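Local coordinates for GTP cyclohydrolase 1 type 2 homolog (Escherichia coli, Escherichia coli O157:H7, PDB 1NMO), which forms a toroidal homohexamer with a dinuclear metal site in each subunit and may take part in degrading radiation-damaged nucleotides, at residues R224-S227 / E228-E232; G193-E197 / Q198-S202; K84-A88 / N89-L93. One frame throughout, in Å; residues are numbered along the deposited sequence.

Contact 1 (R224-S227 / E228-E232); sequences RALS and EWLNE
Leu226 touches Trp229 and Leu230, three and four residues further along the alpha-helix 221-233, so one buried leucine serves two neighbours on the flank facing helix 3-13. Its CD1 comes within 4.2 Å of CE3 on the six-membered ring of Trp229, meeting the indole obliquely. The branch carbon CG of Leu226 lies 4.4 Å from CD1 of Leu230, a looser apolar contact. Branched aliphatic chains suit this flank because helix 3-13 lies against it: Ile10 packs on both leucines, Leu6 on Leu230, and Lys13 on Trp229.

On another side of the helix Arg224 and Glu228 run alongside each other, pointing the same way. Their opposite charges may attract, but they do not form a salt bridge, since Arg224 NE stays 5.4 Å from Glu228 OE2. The guanidinium and carboxylate planes are turned 46° apart, and what approaches the carboxylate is the aliphatic part of the arginine.

Behind the side chains stand the main-chain bonds of the helix. Trp229 N donates to Ala225 O at 2.9 Å and Leu230 N to Leu226 O at 2.8 Å. Ser227, small enough to lie against Val238 and Phe240 of strand 237-240, has OG anti to its carbonyl carbon (chi1 -57°). That rotation lays the hydroxyl beside the backbone, where it hydrogen-bonds to Ile223 O, one turn back, and also to Thr40 OG1. Asn231 uses its amide ND2 to bind Val238 O of the same strand, while its main-chain N donates to Ser227 O at 3.1 Å.

Contact 2 (G193-E197 / Q198-S202); sequences GEVSE and QTIHS
The entry to helix 197-205 carries two polar pairs, Ser196 with Thr199 where the chain comes in and Glu197 with His201 along the first turn. At the first, the main-chain N of Ser196 donates to Thr199 OG1 at 2.9 Å, fairly straight. Thr199 N reaches Ser196 O at 3.3 Å, a weak and bent bond. Threonine suits the place because its two branches divide the work: OG1, anti to the carbonyl carbon, faces the incoming chain, while the methyl CG2, 4.1 Å from Val195 CG2, and the CB that bears both lie against the valine. Val195 CG2 also lies 4.2 Å from Ile200 CD1, adding an apolar patch beside the polar exchange.

These residues follow strand 189-192 of the six-stranded mixed sheet, and Val195 and Thr199 both rest on Phe210 of strand 209-212. The second pair, too, lies at the boundary with another subunit. His201 NE2 donates to Glu197 OE2 at 2.7 Å, nearly straight at 169°. The oxygen sits at the ring edge, almost in the imidazole plane, yet the donor approaches 44° out of the carboxylate plane. Glu197 reaches the histidine by bending at chi2 (-77°), which carries its carboxylate alongside the first helical turn. The same OE2 also hydrogen-bonds to Thr43 OG1 of the second subunit. Glutamate suits because one carboxylate oxygen holds both partners, and a histidine one turn on can present NE2 to it. Ser196 OG binds Gln176 NE2 within the chain and Glu194 OE1 of the second subunit, whose Glu194 OE2 accepts from Glu197 N.

Contact 3 (K84-A88 / N89-L93); sequences KTLLA and NDINL
Leu86 O is gripped by two main-chain donors, Asn89 N at 3.2 Å and Ile91 N at 2.9 Å, which arrive from opposite faces of the carbonyl plane. The bond from Ile91 is the straighter, with an N-H...O angle of 162°, and its donor is tilted only moderately from that plane; Asn89 N stands well above it. Together with the bond from Asp90 N to Leu87 O, at 3.1 Å, the Ile91 bond defines a Schellman motif, which ends the helix. Asp90 is its C-prime residue, and the backbone there takes the positive phi (55°) that turns the chain back. Leu86 O and Leu87 O, which lack a regular i+4 helical donor, are thereby supplied.

Asn89 adds a side-chain bond. Its ND2 reaches back to Thr85 O at 2.8 Å, lying in the carbonyl plane on a lone pair, although the oxygen is tilted somewhat from the asparagine's own amide plane. CG is anti to the carbonyl carbon (chi1 -68°), a rotation that brings the amide back over the last turn. Asparagine suits the spot because a short side chain can offer N-H to a carbonyl four residues earlier.

Inside the turn, Leu86 spreads its two methyls over the emerging chain. CD2 meets Ile91 CG2 at 3.8 Å, the two side chains crossing at about a right angle, while CD1 touches Leu93 CB at 4.0 Å. Branched apolar residues fill this buried side. The turn joins helix 78-88 to strand 92-95 in a beta-alpha-beta unit that began with strand 59-62: Ile91 and Leu93 pack on Val60 of that strand, Leu93 also on Val29 of strand 26-29, and helix 46-54 lies alongside, with Leu49 against Leu86 and Val53 against Thr85, Asn89 and Ile91.

The three contacts follow one another along the chain in the order 3, 2, 1, without touching. Contacts 1 and 3 belong to elements around the five-stranded sheet, their centres 23 Å apart, whereas contact 2 belongs to the six-stranded one, 33 Å from contact 1 and 38 Å from contact 3, centre to centre. Between these regions lies the dinuclear iron site of His63, His64, Asp101, His215 and Glu219. The side chain of Leu226 in contact 1 is about 13 Å from an iron, and that of Ser196 in contact 2 about 14 Å. Contact 2 has a direct polar link to the site, Glu194 OE2 hydrogen-bonding to ND1 of the metal ligand His215.

Contact 1 (R224-S227 / E228-E232)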
loop_
_atom_site.group_PDB
_atom_site.type_symbol
_atom_site.label_atom_id
_atom_site.label_comp_id
_atom_site.label_asym_id
_atom_site.label_seq_id
_atom_site.Cartn_x
_atom_site.Cartn_y
_atom_site.Cartn_z
ATOM N N ARG A 224 25.049 23.267 9.691
ATOM C CA ARG A 224 25.977 22.497 8.888
ATOM C C ARG A 224 27.105 23.436 8.474
ATOM O O ARG A 224 28.279 23.152 8.684
ATOM C CB ARG A 224 25.294 21.876 7.623
ATOM C CG ARG A 224 26.318 20.920 6.812
ATOM C CD ARG A 224 25.569 19.941 5.811
ATOM N NE ARG A 224 24.607 20.735 5.107
ATOM C CZ ARG A 224 23.364 20.426 4.805
ATOM N NH1 ARG A 224 22.847 19.250 5.131
ATOM N NH2 ARG A 224 22.659 21.389 4.180
ATOM N N ALA A 225 26.767 24.585 7.908
ATOM C CA ALA A 225 27.843 25.475 7.488
ATOM C C ALA A 225 28.750 25.816 8.671
ATOM O O ALA A 225 29.963 25.775 8.529
ATOM C CB ALA A 225 27.279 26.763 6.874
ATOM N N LEU A 226 28.174 26.099 9.841
ATOM C CA LEU A 226 28.988 26.488 10.982
ATOM C C LEU A 226 29.901 25.360 11.414
ATOM O O LEU A 226 31.068 25.562 11.791
ATOM C CB LEU A 226 28.053 26.971 12.125
ATOM C CG LEU A 226 28.717 27.200 13.505
ATOM C CD1 LEU A 226 29.584 28.464 13.467
ATOM C CD2 LEU A 226 27.635 27.360 14.580
ATOM N N SER A 227 29.405 24.138 11.315
ATOM C CA SER A 227 30.218 22.962 11.731
ATOM C C SER A 227 31.460 22.827 10.851
ATOM O O SER A 227 32.518 22.429 11.343
ATOM C CB SER A 227 29.399 21.658 11.642
ATOM O OG SER A 227 28.226 21.755 12.426
ATOM N N GLU A 228 31.329 23.165 9.552
ATOM C CA GLU A 228 32.473 23.088 8.605
ATOM C C GLU A 228 33.356 24.263 8.939
ATOM O O GLU A 228 34.568 24.155 8.987
ATOM C CB GLU A 228 31.977 23.213 7.168
ATOM C CG GLU A 228 31.134 22.017 6.760
ATOM C CD GLU A 228 30.284 22.270 5.504
ATOM O OE1 GLU A 228 29.961 23.501 5.227
ATOM O OE2 GLU A 228 29.932 21.228 4.821
ATOM N N TRP A 229 32.751 25.401 9.210
ATOM C CA TRP A 229 33.575 26.548 9.555
ATOM C C TRP A 229 34.403 26.194 10.796
ATOM O O TRP A 229 35.567 26.607 10.937
ATOM C CB TRP A 229 32.704 27.756 9.921
ATOM C CG TRP A 229 33.479 28.997 10.214
ATOM C CD1 TRP A 229 33.968 29.907 9.292
ATOM C CD2 TRP A 229 33.891 29.483 11.513
ATOM N NE1 TRP A 229 34.659 30.937 9.957
ATOM C CE2 TRP A 229 34.624 30.687 11.308
ATOM C CE3 TRP A 229 33.721 29.011 12.828
ATOM C CZ2 TRP A 229 35.175 31.421 12.375
ATOM C CZ3 TRP A 229 34.279 29.740 13.907
ATOM C CH2 TRP A 229 34.999 30.936 13.668
ATOM N N LEU A 230 33.839 25.453 11.745
ATOM C CA LEU A 230 34.693 25.171 12.912
ATOM C C LEU A 230 35.786 24.170 12.502
ATOM O O LEU A 230 36.910 24.285 12.925
ATOM C CB LEU A 230 33.866 24.618 14.079
ATOM C CG LEU A 230 32.953 25.597 14.807
ATOM C CD1 LEU A 230 31.851 24.741 15.357
ATOM C CD2 LEU A 230 33.699 26.335 16.007
ATOM N N ASN A 231 35.457 23.172 11.708
ATOM C CA ASN A 231 36.487 22.241 11.310
ATOM C C ASN A 231 37.654 22.936 10.564
ATOM O O ASN A 231 38.843 22.565 10.718
ATOM C CB ASN A 231 35.880 21.156 10.412
ATOM C CG ASN A 231 35.172 20.095 11.209
ATOM O OD1 ASN A 231 35.668 19.671 12.271
ATOM N ND2 ASN A 231 34.041 19.612 10.710
ATOM N N GLU A 232 37.320 23.923 9.728
ATOM C CA GLU A 232 38.357 24.610 8.949
ATOM C C GLU A 232 39.085 25.720 9.732
ATOM O O GLU A 232 40.182 26.134 9.324
ATOM C CB GLU A 232 37.770 25.149 7.597
ATOM C CG GLU A 232 36.920 24.072 6.797
ATOM C CD GLU A 232 36.026 24.634 5.648
ATOM O OE1 GLU A 232 35.645 25.858 5.699
ATOM O OE2 GLU A 232 35.672 23.852 4.675
#

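Contact 2 (G193-E197 / Q198-S202)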
loop_
_atom_site.group_PDB
_atom_site.type_symbol
_atom_site.label_atom_id
_atom_site.label_comp_id
_atom_site.label_asym_id
_atom_site.label_seq_id
_atom_site.Cartn_x
_atom_site.Cartn_y
_atom_site.Cartn_z
ATOM N N GLY A 193 9.568 27.717 5.837
ATOM C CA GLY A 193 9.541 26.284 6.180
ATOM C C GLY A 193 8.143 25.716 6.443
ATOM O O GLY A 193 7.743 24.689 5.928
ATOM N N GLU A 194 7.386 26.414 7.266
ATOM C CA GLU A 194 6.060 25.958 7.642
ATOM C C GLU A 194 4.980 26.768 6.942
ATOM O O GLU A 194 5.269 27.749 6.236
ATOM C CB GLU A 194 5.897 26.108 9.146
ATOM C CG GLU A 194 7.051 25.690 9.945
ATOM C CD GLU A 194 6.636 25.471 11.393
ATOM O OE1 GLU A 194 5.461 25.818 11.671
ATOM O OE2 GLU A 194 7.453 24.960 12.254
ATOM N N VAL A 195 3.728 26.346 7.153
ATOM C CA VAL A 195 2.573 26.992 6.570
ATOM C C VAL A 195 1.430 27.032 7.609
ATOM O O VAL A 195 1.288 26.104 8.433
ATOM C CB VAL A 195 2.107 26.240 5.277
ATOM C CG1 VAL A 195 1.476 24.885 5.630
ATOM C CG2 VAL A 195 1.104 27.077 4.464
ATOM N N SER A 196 0.658 28.129 7.615
ATOM C CA SER A 196 -0.506 28.170 8.477
ATOM C C SER A 196 -1.757 28.380 7.612
ATOM O O SER A 196 -1.705 28.580 6.344
ATOM C CB SER A 196 -0.399 29.254 9.542
ATOM O OG SER A 196 0.682 28.928 10.411
ATOM N N GLU A 197 -2.903 28.304 8.266
ATOM C CA GLU A 197 -4.155 28.448 7.503
ATOM C C GLU A 197 -4.161 29.780 6.726
ATOM O O GLU A 197 -4.483 29.845 5.547
ATOM C CB GLU A 197 -5.338 28.375 8.516
ATOM C CG GLU A 197 -6.806 28.287 7.971
ATOM C CD GLU A 197 -7.323 29.630 7.484
ATOM O OE1 GLU A 197 -6.809 30.625 8.050
ATOM O OE2 GLU A 197 -8.204 29.688 6.560
ATOM N N GLN A 198 -3.738 30.850 7.362
ATOM C CA GLN A 198 -3.868 32.123 6.688
ATOM C C GLN A 198 -2.920 32.380 5.532
ATOM O O GLN A 198 -3.240 33.171 4.648
ATOM C CB GLN A 198 -3.731 33.203 7.733
ATOM C CG GLN A 198 -2.346 33.211 8.328
ATOM C CD GLN A 198 -2.348 33.973 9.609
ATOM O OE1 GLN A 198 -2.557 35.242 9.611
ATOM N NE2 GLN A 198 -2.166 33.238 10.742
ATOM N N THR A 199 -1.731 31.758 5.602
ATOM C CA THR A 199 -0.669 31.852 4.595
ATOM C C THR A 199 -1.213 31.599 3.176
ATOM O O THR A 199 -0.850 32.292 2.199
ATOM C CB THR A 199 0.422 30.771 4.828
ATOM O OG1 THR A 199 0.737 30.630 6.233
ATOM C CG2 THR A 199 1.690 31.159 4.053
ATOM N N ILE A 200 -2.035 30.557 3.030
ATOM C CA ILE A 200 -2.643 30.226 1.729
ATOM C C ILE A 200 -3.503 31.363 1.093
ATOM O O ILE A 200 -3.515 31.567 -0.131
ATOM C CB ILE A 200 -3.543 28.935 1.884
ATOM C CG1 ILE A 200 -2.671 27.760 2.303
ATOM C CG2 ILE A 200 -4.187 28.595 0.565
ATOM C CD1 ILE A 200 -1.574 27.511 1.317
ATOM N N HIS A 201 -4.246 32.090 1.908
ATOM C CA HIS A 201 -5.058 33.190 1.336
ATOM C C HIS A 201 -4.105 34.324 0.931
ATOM O O HIS A 201 -4.373 35.136 -0.003
ATOM C CB HIS A 201 -6.073 33.709 2.395
ATOM C CG HIS A 201 -6.891 32.620 3.020
ATOM N ND1 HIS A 201 -7.599 31.708 2.264
ATOM C CD2 HIS A 201 -7.030 32.226 4.312
ATOM C CE1 HIS A 201 -8.142 30.794 3.064
ATOM N NE2 HIS A 201 -7.808 31.086 4.309
ATOM N N SER A 202 -3.008 34.445 1.665
ATOM C CA SER A 202 -2.056 35.496 1.279
ATOM C C SER A 202 -1.437 35.184 -0.068
ATOM O O SER A 202 -1.332 36.066 -0.897
ATOM C CB SER A 202 -0.945 35.645 2.315
ATOM O OG SER A 202 -1.489 36.058 3.565
#

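Contact 3 (K84-A88 / N89-L93)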
loop_
_atom_site.group_PDB
_atom_site.type_symbol
_atom_site.label_atom_id
_atom_site.label_comp_id
_atom_site.label_asym_id
_atom_site.label_seq_id
_atom_site.Cartn_x
_atom_site.Cartn_y
_atom_site.Cartn_z
ATOM N N LYS A 84 19.398 15.118 31.905
ATOM C CA LYS A 84 20.133 14.114 32.647
ATOM C C LYS A 84 21.163 13.647 31.667
ATOM O O LYS A 84 22.330 13.480 32.005
ATOM C CB LYS A 84 19.305 12.878 32.974
ATOM C CG LYS A 84 20.121 11.817 33.794
ATOM C CD LYS A 84 19.298 10.552 34.125
ATOM C CE LYS A 84 20.146 9.498 34.846
ATOM N NZ LYS A 84 19.366 8.173 35.045
ATOM N N THR A 85 20.757 13.413 30.429
ATOM C CA THR A 85 21.740 12.890 29.501
ATOM C C THR A 85 22.962 13.840 29.351
ATOM O O THR A 85 24.120 13.406 29.303
ATOM C CB THR A 85 21.110 12.684 28.154
ATOM O OG1 THR A 85 20.060 11.705 28.248
ATOM C CG2 THR A 85 22.177 12.168 27.210
ATOM N N LEU A 86 22.721 15.134 29.263
ATOM C CA LEU A 86 23.814 16.101 29.122
ATOM C C LEU A 86 24.581 16.216 30.435
ATOM O O LEU A 86 25.836 16.111 30.485
ATOM C CB LEU A 86 23.235 17.523 28.792
ATOM C CG LEU A 86 22.618 17.768 27.398
ATOM C CD1 LEU A 86 21.687 18.967 27.348
ATOM C CD2 LEU A 86 23.744 17.919 26.416
ATOM N N LEU A 87 23.847 16.442 31.531
ATOM C CA LEU A 87 24.574 16.697 32.770
ATOM C C LEU A 87 25.280 15.518 33.267
ATOM O O LEU A 87 26.420 15.645 33.638
ATOM C CB LEU A 87 23.668 17.237 33.874
ATOM C CG LEU A 87 23.208 18.628 33.538
ATOM C CD1 LEU A 87 21.798 18.815 34.051
ATOM C CD2 LEU A 87 24.126 19.603 34.208
ATOM N N ALA A 88 24.653 14.348 33.240
ATOM C CA ALA A 88 25.375 13.205 33.809
ATOM C C ALA A 88 26.598 12.788 32.994
ATOM O O ALA A 88 27.472 12.055 33.496
ATOM C CB ALA A 88 24.442 12.007 33.994
ATOM N N ASN A 89 26.683 13.233 31.731
ATOM C CA ASN A 89 27.840 12.834 30.888
ATOM C C ASN A 89 28.774 14.046 30.650
ATOM O O ASN A 89 29.683 13.981 29.850
ATOM C CB ASN A 89 27.310 12.266 29.556
ATOM C CG ASN A 89 26.600 10.973 29.744
ATOM O OD1 ASN A 89 27.181 10.067 30.329
ATOM N ND2 ASN A 89 25.353 10.859 29.296
ATOM N N ASP A 90 28.538 15.137 31.367
ATOM C CA ASP A 90 29.354 16.355 31.284
ATOM C C ASP A 90 29.455 16.878 29.889
ATOM O O ASP A 90 30.510 17.360 29.466
ATOM C CB ASP A 90 30.756 16.125 31.782
ATOM C CG ASP A 90 30.788 15.668 33.197
ATOM O OD1 ASP A 90 30.180 16.368 34.044
ATOM O OD2 ASP A 90 31.434 14.591 33.453
ATOM N N ILE A 91 28.367 16.778 29.156
ATOM C CA ILE A 91 28.382 17.272 27.794
ATOM C C ILE A 91 27.900 18.739 27.776
ATOM O O ILE A 91 26.836 19.014 28.307
ATOM C CB ILE A 91 27.441 16.427 26.920
ATOM C CG1 ILE A 91 27.944 15.011 26.755
ATOM C CG2 ILE A 91 27.304 17.035 25.566
ATOM C CD1 ILE A 91 27.032 14.153 25.871
ATOM N N ASN A 92 28.692 19.675 27.233
ATOM C CA ASN A 92 28.243 21.085 27.039
ATOM C C ASN A 92 27.129 21.258 25.939
ATOM O O ASN A 92 27.283 20.773 24.807
ATOM C CB ASN A 92 29.429 21.971 26.598
ATOM C CG ASN A 92 30.518 22.004 27.630
ATOM O OD1 ASN A 92 30.558 22.893 28.478
ATOM N ND2 ASN A 92 31.375 20.987 27.624
ATOM N N LEU A 93 26.004 21.911 26.217
ATOM C CA LEU A 93 25.068 22.130 25.085
ATOM C C LEU A 93 25.136 23.600 24.755
ATOM O O LEU A 93 24.971 24.438 25.656
ATOM C CB LEU A 93 23.609 21.880 25.431
ATOM C CG LEU A 93 22.595 22.349 24.369
ATOM C CD1 LEU A 93 22.677 21.358 23.218
ATOM C CD2 LEU A 93 21.149 22.321 24.900
#